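Local coordinates for periplasmic sugar-binding protein (Chloroflexus aurantiacus, PDB 4RXU) that binds beta-D-glucopyranose in a pocket, consistent with a role as the solute-binding component of an ABC-type sugar transporter, at residues Thr28-Val33 against Gly60-Ile65; Val36-Asp41 against Ile91-Asp96; Ala102-Ala107 against Arg122-Val127; Asp299-Val304 against Ile353-Tyr358. One frame throughout, in Å; residues are numbered along the deposited sequence.

Contact 1. Residues Thr28-Val33 against Gly60-Ile65; sequences TQQLAV and GYQVEI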
loop_
_atom_site.group_PDB
_atom_site.type_symbol
_atom_site.label_atom_id
_atom_site.label_comp_id
_atom_site.label_asym_id
_atom_site.label_seq_id
_atom_site.Cartn_x
_atom_site.Cartn_y
_atom_site.Cartn_z
ATOM N N THR A 28 -9.082 6.054 -31.730
ATOM C CA THR A 28 -8.080 5.532 -30.758
ATOM C C THR A 28 -7.371 4.318 -31.368
ATOM O O THR A 28 -7.834 3.772 -32.378
ATOM C CB THR A 28 -8.754 5.160 -29.416
ATOM O OG1 THR A 28 -9.456 3.917 -29.538
ATOM C CG2 THR A 28 -9.730 6.269 -28.983
ATOM N N GLN A 29 -6.254 3.900 -30.776
ATOM C CA GLN A 29 -5.596 2.668 -31.216
ATOM C C GLN A 29 -5.680 1.601 -30.128
ATOM O O GLN A 29 -5.465 1.862 -28.944
ATOM C CB GLN A 29 -4.146 2.881 -31.688
ATOM C CG GLN A 29 -3.235 3.646 -30.744
ATOM C CD GLN A 29 -1.844 3.918 -31.314
ATOM O OE1 GLN A 29 -1.383 5.063 -31.306
ATOM N NE2 GLN A 29 -1.162 2.873 -31.790
ATOM N N GLN A 30 -6.025 0.391 -30.549
ATOM C CA GLN A 30 -6.020 -0.743 -29.659
ATOM C C GLN A 30 -4.561 -1.127 -29.462
ATOM O O GLN A 30 -3.837 -1.383 -30.427
ATOM C CB GLN A 30 -6.753 -1.927 -30.275
ATOM C CG GLN A 30 -8.190 -2.129 -29.852
ATOM C CD GLN A 30 -8.724 -3.421 -30.437
ATOM O OE1 GLN A 30 -8.271 -3.867 -31.494
ATOM N NE2 GLN A 30 -9.674 -4.041 -29.751
ATOM N N LEU A 31 -4.121 -1.136 -28.218
ATOM C CA LEU A 31 -2.795 -1.646 -27.900
ATOM C C LEU A 31 -2.889 -3.095 -27.440
ATOM O O LEU A 31 -3.839 -3.480 -26.767
ATOM C CB LEU A 31 -2.140 -0.808 -26.796
ATOM C CG LEU A 31 -1.873 0.660 -27.119
ATOM C CD1 LEU A 31 -1.109 1.281 -25.960
ATOM C CD2 LEU A 31 -1.124 0.857 -28.419
ATOM N N ALA A 32 -1.872 -3.875 -27.784
ATOM C CA ALA A 32 -1.769 -5.278 -27.358
ATOM C C ALA A 32 -1.240 -5.362 -25.939
ATOM O O ALA A 32 -0.167 -5.918 -25.645
ATOM C CB ALA A 32 -0.914 -6.069 -28.326
ATOM N N VAL A 33 -2.047 -4.802 -25.063
ATOM C CA VAL A 33 -1.742 -4.666 -23.636
ATOM C C VAL A 33 -3.029 -5.001 -22.878
ATOM O O VAL A 33 -4.128 -4.672 -23.343
ATOM C CB VAL A 33 -1.276 -3.246 -23.266
ATOM C CG1 VAL A 33 -0.982 -3.144 -21.770
ATOM C CG2 VAL A 33 -0.047 -2.870 -24.060
ATOM N N GLY A 60 -5.112 8.421 -26.588
ATOM C CA GLY A 60 -5.862 7.740 -27.639
ATOM C C GLY A 60 -5.578 6.252 -27.697
ATOM O O GLY A 60 -5.504 5.675 -28.773
ATOM N N TYR A 61 -5.399 5.643 -26.526
ATOM C CA TYR A 61 -5.119 4.211 -26.420
ATOM C C TYR A 61 -6.332 3.494 -25.852
ATOM O O TYR A 61 -7.029 4.020 -24.982
ATOM C CB TYR A 61 -3.941 3.911 -25.487
ATOM C CG TYR A 61 -2.571 4.403 -25.896
ATOM C CD1 TYR A 61 -2.215 4.610 -27.232
ATOM C CD2 TYR A 61 -1.601 4.613 -24.919
ATOM C CE1 TYR A 61 -0.939 5.050 -27.571
ATOM C CE2 TYR A 61 -0.332 5.048 -25.240
ATOM C CZ TYR A 61 0.004 5.262 -26.563
ATOM O OH TYR A 61 1.287 5.685 -26.821
ATOM N N GLN A 62 -6.591 2.308 -26.396
ATOM C CA GLN A 62 -7.583 1.410 -25.840
ATOM C C GLN A 62 -6.911 0.149 -25.318
ATOM O O GLN A 62 -6.224 -0.566 -26.055
ATOM C CB GLN A 62 -8.664 1.028 -26.838
ATOM C CG GLN A 62 -9.903 0.512 -26.107
ATOM C CD GLN A 62 -10.187 -0.967 -26.323
ATOM O OE1 GLN A 62 -9.655 -1.842 -25.628
ATOM N NE2 GLN A 62 -11.071 -1.249 -27.278
ATOM N N VAL A 63 -7.096 -0.071 -24.025
ATOM C CA VAL A 63 -6.504 -1.197 -23.301
ATOM C C VAL A 63 -7.549 -1.724 -22.313
ATOM O O VAL A 63 -8.131 -0.960 -21.529
ATOM C CB VAL A 63 -5.254 -0.740 -22.524
ATOM C CG1 VAL A 63 -4.739 -1.823 -21.586
ATOM C CG2 VAL A 63 -4.161 -0.269 -23.464
ATOM N N GLU A 64 -7.782 -3.033 -22.346
ATOM C CA GLU A 64 -8.775 -3.628 -21.466
ATOM C C GLU A 64 -8.243 -3.724 -20.031
ATOM O O GLU A 64 -7.087 -4.097 -19.812
ATOM C CB GLU A 64 -9.216 -5.010 -21.965
ATOM C CG GLU A 64 -10.373 -5.597 -21.166
ATOM C CD GLU A 64 -10.983 -6.833 -21.812
ATOM O OE1 GLU A 64 -10.292 -7.488 -22.626
ATOM O OE2 GLU A 64 -12.156 -7.151 -21.505
ATOM N N ILE A 65 -9.104 -3.371 -19.077
ATOM C CA ILE A 65 -8.847 -3.516 -17.639
ATOM C C ILE A 65 -9.813 -4.555 -17.090
ATOM O O ILE A 65 -11.011 -4.439 -17.254
ATOM C CB ILE A 65 -9.070 -2.185 -16.888
ATOM C CG1 ILE A 65 -8.157 -1.089 -17.479
ATOM C CG2 ILE A 65 -8.822 -2.336 -15.389
ATOM C CD1 ILE A 65 -8.412 0.314 -16.954
HETATM O O HOH W 1 -6.630 -3.365 -26.613
HETATM O O HOH W 2 -6.597 -4.802 -24.209
#

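Contact 2. Residues Val36-Asp41 against Ile91-Asp96; sequences VLPTKD and IICPHD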
loop_
_atom_site.group_PDB
_atom_site.type_symbol
_atom_site.label_atom_id
_atom_site.label_comp_id
_atom_site.label_asym_id
_atom_site.label_seq_id
_atom_site.Cartn_x
_atom_site.Cartn_y
_atom_site.Cartn_z
ATOM N N VAL A 36 -4.579 -6.020 -15.343
ATOM C CA VAL A 36 -5.326 -6.816 -14.359
ATOM C C VAL A 36 -5.126 -6.242 -12.982
ATOM O O VAL A 36 -3.989 -6.078 -12.537
ATOM C CB VAL A 36 -4.948 -8.320 -14.399
ATOM C CG1 VAL A 36 -5.727 -9.148 -13.367
ATOM C CG2 VAL A 36 -5.198 -8.892 -15.786
ATOM N N LEU A 37 -6.238 -5.885 -12.345
ATOM C CA LEU A 37 -6.219 -5.303 -10.981
ATOM C C LEU A 37 -6.944 -6.252 -10.032
ATOM O O LEU A 37 -7.825 -6.984 -10.451
ATOM C CB LEU A 37 -6.864 -3.920 -10.981
ATOM C CG LEU A 37 -6.083 -2.862 -11.793
ATOM C CD1 LEU A 37 -6.920 -1.591 -11.848
ATOM C CD2 LEU A 37 -4.679 -2.580 -11.247
ATOM N N PRO A 38 -6.599 -6.222 -8.732
ATOM C CA PRO A 38 -6.988 -7.357 -7.900
ATOM C C PRO A 38 -8.427 -7.362 -7.423
ATOM O O PRO A 38 -9.039 -8.431 -7.342
ATOM C CB PRO A 38 -6.013 -7.263 -6.720
ATOM C CG PRO A 38 -5.705 -5.787 -6.635
ATOM C CD PRO A 38 -5.560 -5.410 -8.085
ATOM N N THR A 39 -8.971 -6.188 -7.110
ATOM C CA THR A 39 -10.312 -6.107 -6.541
ATOM C C THR A 39 -10.823 -4.682 -6.592
ATOM O O THR A 39 -10.031 -3.746 -6.493
ATOM C CB THR A 39 -10.348 -6.628 -5.072
ATOM O OG1 THR A 39 -11.675 -6.548 -4.553
ATOM C CG2 THR A 39 -9.417 -5.846 -4.169
ATOM N N LYS A 40 -12.142 -4.533 -6.706
ATOM C CA LYS A 40 -12.807 -3.228 -6.550
ATOM C C LYS A 40 -13.170 -2.930 -5.087
ATOM O O LYS A 40 -13.680 -1.867 -4.776
ATOM C CB LYS A 40 -14.077 -3.142 -7.413
ATOM C CG LYS A 40 -13.812 -2.870 -8.884
ATOM C CD LYS A 40 -14.875 -1.948 -9.487
ATOM C CE LYS A 40 -15.941 -2.670 -10.289
ATOM N NZ LYS A 40 -16.208 -1.947 -11.565
ATOM N N ASP A 41 -12.920 -3.887 -4.198
ATOM C CA ASP A 41 -13.372 -3.793 -2.796
ATOM C C ASP A 41 -12.326 -3.203 -1.870
ATOM O O ASP A 41 -12.519 -3.120 -0.657
ATOM C CB ASP A 41 -13.837 -5.152 -2.283
ATOM C CG ASP A 41 -15.016 -5.681 -3.056
ATOM O OD1 ASP A 41 -15.992 -4.937 -3.279
ATOM O OD2 ASP A 41 -14.980 -6.864 -3.439
ATOM N N ILE A 91 0.096 -5.870 -17.726
ATOM C CA ILE A 91 0.314 -5.067 -16.511
ATOM C C ILE A 91 -0.602 -5.678 -15.454
ATOM O O ILE A 91 -1.828 -5.713 -15.626
ATOM C CB ILE A 91 -0.058 -3.599 -16.755
ATOM C CG1 ILE A 91 0.869 -2.968 -17.810
ATOM C CG2 ILE A 91 -0.032 -2.814 -15.451
ATOM C CD1 ILE A 91 0.270 -1.724 -18.439
ATOM N N ILE A 92 -0.012 -6.189 -14.378
ATOM C CA ILE A 92 -0.777 -6.975 -13.404
ATOM C C ILE A 92 -0.416 -6.646 -11.954
ATOM O O ILE A 92 0.753 -6.736 -11.570
ATOM C CB ILE A 92 -0.649 -8.507 -13.648
ATOM C CG1 ILE A 92 -1.414 -9.284 -12.565
ATOM C CG2 ILE A 92 0.810 -8.963 -13.759
ATOM C CD1 ILE A 92 -1.646 -10.735 -12.936
ATOM N N CYS A 93 -1.449 -6.279 -11.188
ATOM C CA CYS A 93 -1.348 -6.156 -9.760
ATOM C C CYS A 93 -1.982 -7.398 -9.128
ATOM O O CYS A 93 -3.195 -7.561 -9.191
ATOM C CB CYS A 93 -2.013 -4.889 -9.270
ATOM S SG CYS A 93 -1.973 -4.767 -7.490
ATOM N N PRO A 94 -1.148 -8.267 -8.505
ATOM C CA PRO A 94 -1.673 -9.500 -8.006
ATOM C C PRO A 94 -2.505 -9.347 -6.764
ATOM O O PRO A 94 -2.208 -8.527 -5.889
ATOM C CB PRO A 94 -0.415 -10.324 -7.676
ATOM C CG PRO A 94 0.643 -9.313 -7.429
ATOM C CD PRO A 94 0.329 -8.264 -8.461
ATOM N N HIS A 95 -3.535 -10.171 -6.671
ATOM C CA HIS A 95 -4.214 -10.302 -5.389
ATOM C C HIS A 95 -3.336 -10.957 -4.329
ATOM O O HIS A 95 -3.174 -10.447 -3.218
ATOM C CB HIS A 95 -5.485 -11.097 -5.517
ATOM C CG HIS A 95 -6.114 -11.316 -4.193
ATOM N ND1 HIS A 95 -6.520 -10.264 -3.405
ATOM C CD2 HIS A 95 -6.272 -12.434 -3.455
ATOM C CE1 HIS A 95 -6.965 -10.731 -2.257
ATOM N NE2 HIS A 95 -6.843 -12.049 -2.271
ATOM N N ASP A 96 -2.733 -12.071 -4.713
ATOM C CA ASP A 96 -1.850 -12.822 -3.841
ATOM C C ASP A 96 -0.543 -12.997 -4.591
ATOM O O ASP A 96 -0.510 -13.629 -5.627
ATOM C CB ASP A 96 -2.473 -14.169 -3.469
ATOM C CG ASP A 96 -1.584 -15.002 -2.564
ATOM O OD1 ASP A 96 -0.347 -15.106 -2.782
ATOM O OD2 ASP A 96 -2.130 -15.585 -1.626
#

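Contact 3. Residues Ala102-Ala107 against Arg122-Val127; sequences AAAEAA and RETDAV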
loop_
_atom_site.group_PDB
_atom_site.type_symbol
_atom_site.label_atom_id
_atom_site.label_comp_id
_atom_site.label_asym_id
_atom_site.label_seq_id
_atom_site.Cartn_x
_atom_site.Cartn_y
_atom_site.Cartn_z
ATOM N N ALA A 102 1.880 -18.719 -11.238
ATOM C CA ALA A 102 1.466 -19.531 -12.401
ATOM C C ALA A 102 0.897 -18.648 -13.513
ATOM O O ALA A 102 1.126 -18.894 -14.694
ATOM C CB ALA A 102 0.475 -20.618 -12.011
ATOM N N ALA A 103 0.179 -17.596 -13.133
ATOM C CA ALA A 103 -0.335 -16.632 -14.106
ATOM C C ALA A 103 0.773 -15.926 -14.885
ATOM O O ALA A 103 0.702 -15.785 -16.123
ATOM C CB ALA A 103 -1.232 -15.622 -13.404
ATOM N N ALA A 104 1.799 -15.492 -14.146
ATOM C CA ALA A 104 2.945 -14.823 -14.754
ATOM C C ALA A 104 3.660 -15.808 -15.710
ATOM O O ALA A 104 4.057 -15.465 -16.819
ATOM C CB ALA A 104 3.890 -14.321 -13.659
ATOM N N GLU A 105 3.821 -17.041 -15.250
ATOM C CA GLU A 105 4.469 -18.076 -16.029
ATOM C C GLU A 105 3.687 -18.385 -17.296
ATOM O O GLU A 105 4.288 -18.580 -18.357
ATOM C CB GLU A 105 4.681 -19.324 -15.175
ATOM C CG GLU A 105 5.776 -19.090 -14.142
ATOM C CD GLU A 105 5.789 -20.062 -12.983
ATOM O OE1 GLU A 105 4.922 -20.958 -12.883
ATOM O OE2 GLU A 105 6.692 -19.885 -12.136
ATOM N N ALA A 106 2.361 -18.392 -17.198
ATOM C CA ALA A 106 1.520 -18.619 -18.371
ATOM C C ALA A 106 1.684 -17.496 -19.386
ATOM O O ALA A 106 1.715 -17.737 -20.589
ATOM C CB ALA A 106 0.050 -18.777 -17.987
ATOM N N ALA A 107 1.773 -16.268 -18.902
ATOM C CA ALA A 107 2.002 -15.131 -19.785
ATOM C C ALA A 107 3.347 -15.269 -20.462
ATOM O O ALA A 107 3.463 -15.164 -21.704
ATOM C CB ALA A 107 1.945 -13.831 -18.986
ATOM N N ARG A 122 5.510 -13.014 -6.763
ATOM C CA ARG A 122 6.609 -13.705 -6.107
ATOM C C ARG A 122 6.843 -15.115 -6.578
ATOM O O ARG A 122 5.972 -15.730 -7.182
ATOM C CB ARG A 122 6.383 -13.707 -4.599
ATOM C CG ARG A 122 6.462 -12.310 -4.003
ATOM C CD ARG A 122 6.322 -12.363 -2.495
ATOM N NE ARG A 122 7.576 -12.776 -1.849
ATOM C CZ ARG A 122 7.819 -13.929 -1.254
ATOM N NH1 ARG A 122 6.905 -14.893 -1.186
ATOM N NH2 ARG A 122 9.026 -14.112 -0.716
ATOM N N GLU A 123 8.053 -15.594 -6.304
ATOM C CA GLU A 123 8.426 -17.022 -6.411
ATOM C C GLU A 123 8.394 -17.524 -7.853
ATOM O O GLU A 123 8.024 -18.669 -8.150
ATOM C CB GLU A 123 7.555 -17.886 -5.506
ATOM C CG GLU A 123 7.657 -17.565 -4.018
ATOM C CD GLU A 123 9.070 -17.565 -3.438
ATOM O OE1 GLU A 123 10.018 -18.075 -4.062
ATOM O OE2 GLU A 123 9.233 -17.044 -2.315
ATOM N N THR A 124 8.807 -16.641 -8.745
ATOM C CA THR A 124 8.997 -16.975 -10.155
ATOM C C THR A 124 9.930 -16.009 -10.830
ATOM O O THR A 124 10.023 -14.836 -10.468
ATOM C CB THR A 124 7.688 -17.024 -10.983
ATOM O OG1 THR A 124 8.006 -17.337 -12.348
ATOM C CG2 THR A 124 6.916 -15.727 -10.942
ATOM N N ASP A 125 10.604 -16.504 -11.852
ATOM C CA ASP A 125 11.421 -15.555 -12.624
ATOM C C ASP A 125 10.658 -14.970 -13.836
ATOM O O ASP A 125 11.224 -14.161 -14.566
ATOM C CB ASP A 125 12.805 -16.104 -12.975
ATOM C CG ASP A 125 12.746 -17.363 -13.758
ATOM O OD1 ASP A 125 11.634 -17.815 -14.090
ATOM O OD2 ASP A 125 13.830 -17.912 -14.035
ATOM N N ALA A 126 9.375 -15.310 -13.956
ATOM C CA ALA A 126 8.493 -14.812 -14.997
ATOM C C ALA A 126 7.952 -13.422 -14.710
ATOM O O ALA A 126 6.811 -13.146 -15.024
ATOM C CB ALA A 126 7.324 -15.786 -15.217
ATOM N N VAL A 127 8.757 -12.551 -14.122
ATOM C CA VAL A 127 8.373 -11.155 -13.973
ATOM C C VAL A 127 9.450 -10.315 -14.655
ATOM O O VAL A 127 10.627 -10.432 -14.280
ATOM C CB VAL A 127 8.217 -10.744 -12.498
ATOM C CG1 VAL A 127 7.722 -9.319 -12.443
ATOM C CG2 VAL A 127 7.290 -11.692 -11.746
#

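Contact 4. Residues Asp299-Val304 against Ile353-Tyr358; sequences DVRTLV and IDSGYY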
loop_
_atom_site.group_PDB
_atom_site.type_symbol
_atom_site.label_atom_id
_atom_site.label_comp_id
_atom_site.label_asym_id
_atom_site.label_seq_id
_atom_site.Cartn_x
_atom_site.Cartn_y
_atom_site.Cartn_z
ATOM N N ASP A 299 1.627 9.124 -5.837
ATOM C CA ASP A 299 1.012 9.739 -6.996
ATOM C C ASP A 299 0.731 8.679 -8.048
ATOM O O ASP A 299 1.591 8.314 -8.836
ATOM C CB ASP A 299 1.901 10.873 -7.529
ATOM C CG ASP A 299 1.202 11.759 -8.528
ATOM O OD1 ASP A 299 0.215 11.303 -9.164
ATOM O OD2 ASP A 299 1.650 12.919 -8.672
ATOM N N VAL A 300 -0.505 8.192 -8.025
ATOM C CA VAL A 300 -0.963 7.164 -8.954
ATOM C C VAL A 300 -0.865 7.609 -10.405
ATOM O O VAL A 300 -0.730 6.783 -11.301
ATOM C CB VAL A 300 -2.393 6.687 -8.576
ATOM C CG1 VAL A 300 -2.924 5.687 -9.596
ATOM C CG2 VAL A 300 -2.407 6.045 -7.193
ATOM N N ARG A 301 -0.920 8.908 -10.671
ATOM C CA ARG A 301 -0.686 9.364 -12.049
ATOM C C ARG A 301 0.695 8.949 -12.567
ATOM O O ARG A 301 0.853 8.549 -13.722
ATOM C CB ARG A 301 -0.816 10.895 -12.164
ATOM C CG ARG A 301 -2.143 11.428 -11.669
ATOM C CD ARG A 301 -2.157 12.937 -11.645
ATOM N NE ARG A 301 -1.178 13.456 -10.707
ATOM C CZ ARG A 301 -0.974 14.741 -10.466
ATOM N NH1 ARG A 301 -1.678 15.666 -11.122
ATOM N NH2 ARG A 301 -0.041 15.094 -9.589
ATOM N N THR A 302 1.693 9.028 -11.686
ATOM C CA THR A 302 3.047 8.640 -12.070
ATOM C C THR A 302 3.150 7.125 -12.262
ATOM O O THR A 302 3.784 6.661 -13.198
ATOM C CB THR A 302 4.076 9.086 -11.024
ATOM O OG1 THR A 302 3.923 10.500 -10.812
ATOM C CG2 THR A 302 5.514 8.785 -11.467
ATOM N N LEU A 303 2.526 6.365 -11.372
ATOM C CA LEU A 303 2.599 4.913 -11.436
ATOM C C LEU A 303 1.970 4.443 -12.752
ATOM O O LEU A 303 2.542 3.619 -13.482
ATOM C CB LEU A 303 1.885 4.296 -10.235
ATOM C CG LEU A 303 2.336 2.861 -9.912
ATOM C CD1 LEU A 303 3.694 2.848 -9.234
ATOM C CD2 LEU A 303 1.315 2.134 -9.053
ATOM N N VAL A 304 0.793 4.986 -13.060
ATOM C CA VAL A 304 0.089 4.643 -14.273
ATOM C C VAL A 304 0.935 4.976 -15.498
ATOM O O VAL A 304 1.077 4.158 -16.415
ATOM C CB VAL A 304 -1.277 5.358 -14.311
ATOM C CG1 VAL A 304 -1.805 5.508 -15.732
ATOM C CG2 VAL A 304 -2.270 4.624 -13.412
ATOM N N ILE A 353 -3.333 19.519 -4.116
ATOM C CA ILE A 353 -4.141 20.467 -4.880
ATOM C C ILE A 353 -3.276 21.219 -5.893
ATOM O O ILE A 353 -3.586 21.241 -7.087
ATOM C CB ILE A 353 -4.861 21.452 -3.950
ATOM C CG1 ILE A 353 -5.713 20.725 -2.900
ATOM C CG2 ILE A 353 -5.690 22.437 -4.766
ATOM C CD1 ILE A 353 -6.528 19.557 -3.368
ATOM N N ASP A 354 -2.179 21.780 -5.438
ATOM C CA ASP A 354 -1.282 22.540 -6.337
ATOM C C ASP A 354 -0.630 21.619 -7.369
ATOM O O ASP A 354 -0.285 22.034 -8.489
ATOM C CB ASP A 354 -0.237 23.305 -5.518
ATOM C CG ASP A 354 -0.853 24.378 -4.636
ATOM O OD1 ASP A 354 -2.015 24.764 -4.890
ATOM O OD2 ASP A 354 -0.156 24.838 -3.700
ATOM N N SER A 355 -0.507 20.358 -6.996
ATOM C CA SER A 355 -0.018 19.305 -7.887
ATOM C C SER A 355 -1.040 18.860 -8.942
ATOM O O SER A 355 -0.714 18.083 -9.837
ATOM C CB SER A 355 0.346 18.092 -7.062
ATOM O OG SER A 355 -0.830 17.527 -6.469
ATOM N N GLY A 356 -2.278 19.298 -8.804
ATOM C CA GLY A 356 -3.345 18.857 -9.691
ATOM C C GLY A 356 -3.972 17.508 -9.418
ATOM O O GLY A 356 -4.851 17.085 -10.159
ATOM N N TYR A 357 -3.548 16.841 -8.355
ATOM C CA TYR A 357 -4.062 15.514 -8.080
ATOM C C TYR A 357 -5.566 15.536 -7.848
ATOM O O TYR A 357 -6.332 14.762 -8.472
ATOM C CB TYR A 357 -3.352 14.900 -6.880
ATOM C CG TYR A 357 -3.469 13.394 -6.803
ATOM C CD1 TYR A 357 -2.713 12.602 -7.626
ATOM C CD2 TYR A 357 -4.350 12.771 -5.916
ATOM C CE1 TYR A 357 -2.800 11.213 -7.597
ATOM C CE2 TYR A 357 -4.413 11.391 -5.847
ATOM C CZ TYR A 357 -3.627 10.609 -6.703
ATOM O OH TYR A 357 -3.644 9.214 -6.647
ATOM N N TYR A 358 -5.982 16.464 -6.990
ATOM C CA TYR A 358 -7.391 16.676 -6.695
ATOM C C TYR A 358 -7.777 18.128 -6.856
ATOM O O TYR A 358 -6.967 19.004 -6.637
ATOM C CB TYR A 358 -7.739 16.295 -5.257
ATOM C CG TYR A 358 -7.593 14.833 -4.886
ATOM C CD1 TYR A 358 -8.050 13.832 -5.721
ATOM C CD2 TYR A 358 -7.041 14.465 -3.684
ATOM C CE1 TYR A 358 -7.964 12.501 -5.364
ATOM C CE2 TYR A 358 -6.941 13.115 -3.325
ATOM C CZ TYR A 358 -7.419 12.144 -4.171
ATOM O OH TYR A 358 -7.329 10.799 -3.843
HETATM O O HOH W 3 -3.745 15.622 -12.888
#

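Contact 1. Residues Thr28-Val33 against Gly60-Ile65
The ring of Tyr61 carries Leu31 on one face, where CD1 of Leu31 stands 3.6 Å from the ring centroid in a CH-pi contact, while Gln29 OE1 lies at the edge of the ring, near its plane. The two strands are the parallel pair of a beta-alpha-beta unit, joined by helix 44-59, and are neighbours in the sheet of one periplasmic-binding-protein lobe. Gln29 and Tyr61 start out on the same face of that sheet and run side by side, with amide and ring planes 78° apart. CG of Tyr61 is anti to its carbonyl carbon, beside the backbone N (chi1 -65°), and Ile308 and Val312 of helix 300-315 also touch the ring. An alanine in place of Tyr61 would probably leave Leu31 CD1 without the ring beneath it and open a gap toward helix 300-315. The backbone ladder runs from Gln29 N to Gly60 O (2.8 Å), then from Gln62 N to Gln29 O (2.8 Å) and from Leu31 N to Gln62 O (3.1 Å). Beyond it the first strand turns at Ala32, the centre of an inverse gamma turn, and waters bridge the strands: one donates to Leu31 O and Gln62 O, another donates to Val33 O, 2.6 Å away, and accepts from Glu64 N.

Contact 2. Residues Val36-Asp41 against Ile91-Asp96
Pro38 meets Cys93 through CD and CG of its ring: CD of Pro38 lies 3.7 Å from SG of Cys93, and CG is only slightly farther from the same sulfur. The thiol is placed by a first torsion that sets SG anti to the backbone N (chi1 177°). Pro38 CD also rests 3.4 Å from Cys93 O, so the pyrrolidine covers both the side chain and the carbonyl of one residue. CB of Pro38 also approaches His95, 3.8 Å from His95 CA and near the plane of the imidazole at its edge. Leu37 starts out away from the opposite segment, yet its CD2 methyl returns to 4.0 Å from Cys93 CB. Strands 29-37 and 89-92 are parallel neighbours in the sheet of the lobe, and the contact lies where both give way to loops at their C-terminal ends, the usual place for a binding site in an alpha/beta fold. The nearest atoms of the Cys93 side chain and the bound beta-D-glucopyranose are about 6 Å apart, and Trp45, a residue of the sugar pocket, touches both Pro38 and Cys93. Val36 and Ile92 point to one face of the sheet, with Val36 CB 4.1 Å from Ile92 CG1, and Val79 and Leu82 of helix 72-84 pack there. Val36 N donates to Ile91 O (2.8 Å), and Cys93 N returns a bond to Val36 O at 2.9 Å and 169°.

Contact 3. Residues Ala102-Ala107 against Arg122-Val127
The hydroxyl of Thr124 takes part in two bonds: OG1 donates to Glu105 OE2 at 2.9 Å and accepts from Ala126 N, also at 2.9 Å. The second bond closes an ST turn, one element of the loop between strands 113-117 and 129-133, which packs against helix 101-109 in the alpha/beta lobe. The carboxylate oxygen receives the hydroxyl on its anti lone pair, the one turned away from OE1. The two side chains run past one another, pointing opposite ways. CG of Glu105, anti to its carbonyl carbon (chi1 -72°), lies 3.4 Å from Thr124 OG1, and the extended chain beyond it carries OE2 to the hydroxyl. On the threonine side, OG1 stands anti to the backbone N (chi1 179°), which turns it to the glutamate. Next to the polar pair the packing is apolar: Ala126 CB is 4.0 Å from Ala104 CB and 3.8 Å from Glu105 CG. Small alanines on both sides let the loop approach the helix, and Ala126 also touches Arg108 one turn farther on. Ala126 O is buried by the contact without a hydrogen-bonding partner, and Ala104 CB sits 3.4 Å from it.

Contact 4. Residues Asp299-Val304 against Ile353-Tyr358
Ser355 offers its carbonyl to the guanidinium of Arg301, and both terminal nitrogens take it end-on: NH1 at 2.9 Å and NH2 at 3.1 Å from Ser355 O. The partners are the N-terminal turn of helix 300-315, with Asp299 as its N-cap, and the segment that leaves helix 348-354. Ser355 O lies in the guanidinium plane, but NH1 and NH2 approach from the same face of the carbonyl plane, NH2 well above it. At Gly356 the chain takes positive phi, and a water accepting from Arg301 NH1 reaches Gly356 O at 3.3 Å. Tyr357 follows with its backbone over one face of the guanidinium and its ring turned 90° to that group. Arg301 NE and Asp299 OD1 both lie at the ring's edge, OD1 being 3.4 Å from Tyr357 CE1. With Asp299 CG anti to its backbone N (chi1 -167°) and the arginine bent at chi3 (-64°), NE bonds to OD1 and NH2 to OD2, a side-on salt bridge that holds the guanidinium flat between the carboxylate and Ser355 O. An alanine in place of Arg301 would probably leave Ser355 O without these two donors and the Asp299 carboxylate without its charged mate. Gln47 of helix 44-59 takes the phenol in a hydrogen bond, and Arg51 is a cation-pi partner of the ring. At the ring's far end, Tyr357 OH stands 3.4 Å from both CB and CG2 of Val300.

Overall arrangement
Contacts 1 and 2 share strand 29-37 and belong to one sheet: the first lies at its outer end, its centre about 27 Å from the centre of the chain, the second near the sugar, its centre about 12 Å from that point. They touch through Val33 and Ile91. Both use parallel backbone ladders, but contact 1 is a surface pairing finished by waters, whereas contact 2 is buried and apolar. Contact 3 is also buried, yet it sets a loop against a helix with one hydroxyl-carboxylate bond beside an alanine-alanine contact. Contact 4, partly buried and polar, bonds an arginine held by its own segment's aspartate to a carbonyl; its helix 300-315 also packs on Leu31 and Tyr61.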